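Local coordinates for protein inositol 2-dehydrogenase/D-chiro-inositol 3-dehydrogenase (Lactobacillus casei, PDB 4MIY) that catalyses the NAD-dependent oxidation of myo-inositol to 2-keto-myo-inositol and of D-chiro-inositol to 1-keto-D-chiro-inositol, at residues Gln131-Leu136 with Ile178-Trp183; Tyr164-Ala169 with Asp210-Thr215. All blocks are in the same frame, centred on the assembly; numbering follows the deposited sequence.

Overall arrangement
From the N terminus the chain first builds the parallel Rossmann sheet that ends with strand 121-123, then enters helix 131-141. Interaction 1 closes its loop when residues 178-183 of helix 168-185 return to 131-136, spanning 41 residues that include strand 148-156. Within that span lie residues 164-169; interaction 2 closes a loop of 40 intervening residues when 210-215 returns to them, so the two loops cross rather than nest. Helix 168-185 serves both contacts: the turn leading into it and its first residues meet the start of strand 212-218 in interaction 2, and a later part faces helix 131-141 in interaction 1. The contact centres stand 21 Å apart and the nearest atoms about 7 Å, without touching.

Interaction 1: residues Gln131-Leu136 with Ile178-Trp183; sequences QGIRAL and IDEMHW
I133 and W183 make the apolar core of this helix-helix contact: the CG2 methyl of I133 lies 3.9 Å from CZ3 of W183, in the indole plane and at its edge. That methyl is placed anti to the backbone N (the CG1 branch has chi1 -69°), which turns it to the facing helix. The short axes of 131-136 and 178-183 run nearly parallel, 26° apart, but come no closer than 11.9 Å; the separation is spanned by side chains, and 192 Å² is buried in total. The other branch of I133 reaches E180, with CD1 3.6 Å from OE1. I133 and E180 are buried, and E180 OE1 finds its charged mate in a salt bridge with R127 NH1.

The R134 side is looser: R134 and W183 are partly exposed, and R134 loses 35 Å² to the other segment against 57 Å² for I133. A chain bent at chi3 brings NH1 to 3.9 Å from W183 CZ2, near the indole plane, while CZ2 sits over one guanidinium face. With the planes 75° apart, this is an edge approach and not a stack. The cation-pi partner of W183 is K137, and that of R134 is Y129. M181 turns to strands 148-156 and 237-244, so helix 168-185 is seated on the mixed sheet while it meets helix 131-141, which follows the last Rossmann strand; A135 and L136 pack on P258 of a second subunit. The chemistry is consistent with cohesion largely by dispersion between methyl and ring edge, while R127 probably balances the charge of the buried E180 carboxylate.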
# COMPACT_ATOMS: atom_id res chain seq x y z
N GLN A 131 -0.52 18.48 -7.21
CA GLN A 131 -0.30 18.43 -5.78
C GLN A 131 0.73 17.40 -5.34
O GLN A 131 1.54 17.69 -4.51
CB GLN A 131 -1.61 18.27 -5.03
CG GLN A 131 -2.42 19.54 -5.09
CD GLN A 131 -3.73 19.53 -4.35
OE1 GLN A 131 -3.92 18.79 -3.42
NE2 GLN A 131 -4.61 20.42 -4.74
N GLY A 132 0.69 16.23 -5.93
CA GLY A 132 1.62 15.19 -5.57
C GLY A 132 3.05 15.44 -5.99
O GLY A 132 3.95 15.23 -5.26
N ILE A 133 3.22 15.92 -7.20
CA ILE A 133 4.53 16.20 -7.70
C ILE A 133 5.13 17.35 -6.92
O ILE A 133 6.26 17.31 -6.55
CB ILE A 133 4.48 16.49 -9.21
CG1 ILE A 133 4.12 15.21 -9.96
CG2 ILE A 133 5.78 17.01 -9.70
CD1 ILE A 133 3.78 15.40 -11.40
N ARG A 134 4.32 18.34 -6.61
CA ARG A 134 4.76 19.47 -5.83
C ARG A 134 5.17 19.06 -4.43
O ARG A 134 6.17 19.50 -3.91
CB ARG A 134 3.65 20.52 -5.78
CG ARG A 134 4.13 21.91 -5.56
CD ARG A 134 3.07 23.04 -5.79
NE ARG A 134 3.18 23.67 -7.10
CZ ARG A 134 4.22 24.41 -7.54
NH1 ARG A 134 5.28 24.63 -6.79
NH2 ARG A 134 4.19 24.90 -8.75
N ALA A 135 4.41 18.15 -3.84
CA ALA A 135 4.71 17.71 -2.50
C ALA A 135 5.99 16.90 -2.44
O ALA A 135 6.72 16.99 -1.50
CB ALA A 135 3.56 16.94 -1.91
N LEU A 136 6.25 16.13 -3.46
CA LEU A 136 7.49 15.41 -3.52
C LEU A 136 8.69 16.37 -3.64
O LEU A 136 9.65 16.20 -2.97
CB LEU A 136 7.46 14.36 -4.63
CG LEU A 136 8.64 13.40 -4.74
CD1 LEU A 136 8.21 12.15 -5.36
CD2 LEU A 136 9.79 13.97 -5.53
N ILE A 178 10.44 16.66 -19.46
CA ILE A 178 11.50 17.58 -19.83
C ILE A 178 11.41 18.89 -19.07
O ILE A 178 12.39 19.34 -18.56
CB ILE A 178 11.53 17.83 -21.32
CG1 ILE A 178 12.19 16.64 -22.03
CG2 ILE A 178 12.30 19.07 -21.62
CD1 ILE A 178 11.90 16.60 -23.50
N ASP A 179 10.23 19.44 -18.93
CA ASP A 179 10.08 20.61 -18.11
C ASP A 179 10.22 20.32 -16.62
O ASP A 179 10.78 21.10 -15.88
CB ASP A 179 8.78 21.31 -18.35
CG ASP A 179 8.56 22.44 -17.37
OD1 ASP A 179 9.14 23.50 -17.55
OD2 ASP A 179 7.85 22.23 -16.41
N GLU A 180 9.72 19.19 -16.20
CA GLU A 180 9.61 18.85 -14.78
C GLU A 180 10.92 18.59 -14.08
O GLU A 180 11.12 19.03 -13.00
CB GLU A 180 8.74 17.59 -14.66
CG GLU A 180 8.37 17.17 -13.30
CD GLU A 180 7.54 15.91 -13.32
OE1 GLU A 180 6.44 15.94 -13.82
OE2 GLU A 180 8.03 14.91 -12.81
N MET A 181 11.82 17.88 -14.72
CA MET A 181 13.00 17.43 -14.01
C MET A 181 14.01 18.50 -13.59
O MET A 181 14.55 18.44 -12.55
CB MET A 181 13.70 16.31 -14.77
CG MET A 181 12.84 15.09 -15.06
SD MET A 181 12.15 14.37 -13.56
CE MET A 181 11.09 13.14 -14.31
N HIS A 182 14.27 19.44 -14.47
CA HIS A 182 15.17 20.50 -14.14
C HIS A 182 14.63 21.39 -13.02
O HIS A 182 15.37 21.81 -12.19
CB HIS A 182 15.66 21.26 -15.39
CG HIS A 182 14.65 22.16 -16.02
ND1 HIS A 182 14.44 23.45 -15.63
CD2 HIS A 182 13.84 21.96 -17.08
CE1 HIS A 182 13.49 23.98 -16.37
NE2 HIS A 182 13.12 23.10 -17.27
N TRP A 183 13.32 21.59 -13.01
CA TRP A 183 12.66 22.28 -11.91
C TRP A 183 12.70 21.49 -10.62
O TRP A 183 13.02 22.00 -9.62
CB TRP A 183 11.22 22.56 -12.29
CG TRP A 183 10.27 22.91 -11.19
CD1 TRP A 183 10.11 24.11 -10.61
CD2 TRP A 183 9.29 22.05 -10.58
NE1 TRP A 183 9.13 24.05 -9.66
CE2 TRP A 183 8.61 22.80 -9.64
CE3 TRP A 183 8.93 20.72 -10.75
CZ2 TRP A 183 7.61 22.26 -8.87
CZ3 TRP A 183 7.96 20.20 -9.97
CH2 TRP A 183 7.31 20.97 -9.07

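Interaction 2: residues Tyr164-Ala169 with Asp210-Thr215; sequences YSNEMA and DPQLAT
The Q212 amide has the CB methyl of A169 above one face, 3.4 Å from NE2, while OD1 of N166 lies 3.0 Å from NE2, displaced from the amide plane to the other side. The two amide planes are 37° apart. This joins the capped N-terminal region of helix 168-185 to strand 212-218 of the mixed sheet in the C-terminal alpha/beta domain. S165 and M168 form a capping box at that helix start: M168 N donates to S165 OG at 3.3 Å, and a weak return bond runs from S165 N to M168 SD. M168 CB also sits over the centre of the Y164 ring, 4.0 Å above its plane.

Q212 reaches A169 and N166 because its chain is extended beyond CG (chi2 -172°). NE2 donates to H209 O, just before the segment, and OE1 accepts from Q321 NE2 of helix 304-323, whereas N166 OD1 accepts from H209 N. With an alanine in place of Q212, H209 O and Q321 NE2 would probably each lose a side-chain mate, and the A169 methyl its amide cover. N166 is held at both amide atoms, with ND2 bonded to Y196 OH.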
# COMPACT_ATOMS: atom_id res chain seq x y z
N TYR A 164 -0.60 10.11 -34.16
CA TYR A 164 0.51 10.24 -33.22
C TYR A 164 1.79 9.71 -33.79
O TYR A 164 1.88 8.58 -34.13
CB TYR A 164 0.16 9.52 -31.92
CG TYR A 164 1.07 9.75 -30.75
CD1 TYR A 164 2.26 9.06 -30.62
CD2 TYR A 164 0.72 10.60 -29.72
CE1 TYR A 164 3.07 9.26 -29.54
CE2 TYR A 164 1.54 10.79 -28.63
CZ TYR A 164 2.69 10.11 -28.54
OH TYR A 164 3.51 10.27 -27.47
N SER A 165 2.80 10.55 -33.83
CA SER A 165 4.03 10.22 -34.52
C SER A 165 5.17 9.93 -33.56
O SER A 165 5.07 10.22 -32.40
CB SER A 165 4.43 11.40 -35.39
OG SER A 165 4.81 12.50 -34.60
N ASN A 166 6.25 9.38 -34.07
CA ASN A 166 7.42 9.14 -33.27
C ASN A 166 7.91 10.39 -32.58
O ASN A 166 8.36 10.34 -31.49
CB ASN A 166 8.55 8.52 -34.10
CG ASN A 166 9.56 7.82 -33.25
OD1 ASN A 166 9.20 7.01 -32.45
ND2 ASN A 166 10.81 8.14 -33.42
N GLU A 167 7.83 11.51 -33.27
CA GLU A 167 8.31 12.76 -32.75
C GLU A 167 7.43 13.26 -31.61
O GLU A 167 7.91 13.90 -30.72
CB GLU A 167 8.40 13.75 -33.88
CG GLU A 167 9.45 13.36 -34.95
CD GLU A 167 9.04 12.25 -36.00
OE1 GLU A 167 7.89 11.86 -36.17
OE2 GLU A 167 9.96 11.75 -36.66
N MET A 168 6.16 12.96 -31.66
CA MET A 168 5.24 13.33 -30.61
C MET A 168 5.48 12.63 -29.29
O MET A 168 5.08 13.10 -28.28
CB MET A 168 3.81 13.12 -31.07
CG MET A 168 3.36 14.20 -32.02
SD MET A 168 2.01 13.80 -33.11
CE MET A 168 0.68 13.69 -32.00
N ALA A 169 6.19 11.52 -29.33
CA ALA A 169 6.62 10.90 -28.11
C ALA A 169 7.46 11.86 -27.31
O ALA A 169 7.46 11.82 -26.13
CB ALA A 169 7.39 9.63 -28.38
N ASP A 210 7.61 2.45 -29.74
CA ASP A 210 7.06 2.37 -28.41
C ASP A 210 7.37 1.01 -27.82
O ASP A 210 7.09 0.02 -28.40
CB ASP A 210 5.56 2.58 -28.47
CG ASP A 210 4.95 2.84 -27.10
OD1 ASP A 210 5.43 3.72 -26.40
OD2 ASP A 210 3.99 2.19 -26.79
N PRO A 211 7.94 1.00 -26.63
CA PRO A 211 8.25 2.13 -25.77
C PRO A 211 9.51 2.86 -26.13
O PRO A 211 10.18 2.45 -27.02
CB PRO A 211 8.37 1.47 -24.39
CG PRO A 211 8.69 0.17 -24.63
CD PRO A 211 8.02 -0.24 -25.90
N GLN A 212 9.81 3.94 -25.44
CA GLN A 212 11.06 4.67 -25.58
C GLN A 212 11.67 4.90 -24.21
O GLN A 212 10.96 5.10 -23.26
CB GLN A 212 10.87 6.00 -26.31
CG GLN A 212 10.34 5.82 -27.69
CD GLN A 212 10.31 7.05 -28.53
OE1 GLN A 212 11.07 7.94 -28.36
NE2 GLN A 212 9.41 7.06 -29.47
N LEU A 213 12.97 4.83 -24.13
CA LEU A 213 13.67 5.11 -22.91
C LEU A 213 14.46 6.38 -23.09
O LEU A 213 15.21 6.49 -24.02
CB LEU A 213 14.60 3.98 -22.58
CG LEU A 213 13.93 2.63 -22.28
CD1 LEU A 213 14.93 1.53 -22.23
CD2 LEU A 213 13.18 2.69 -20.99
N ALA A 214 14.25 7.35 -22.20
CA ALA A 214 14.95 8.61 -22.24
C ALA A 214 15.87 8.73 -21.05
O ALA A 214 15.43 8.60 -19.94
CB ALA A 214 13.98 9.75 -22.26
N THR A 215 17.14 8.95 -21.30
CA THR A 215 18.10 9.18 -20.27
C THR A 215 18.65 10.60 -20.36
O THR A 215 19.14 11.00 -21.38
CB THR A 215 19.27 8.19 -20.31
OG1 THR A 215 18.77 6.86 -20.20
CG2 THR A 215 20.19 8.43 -19.22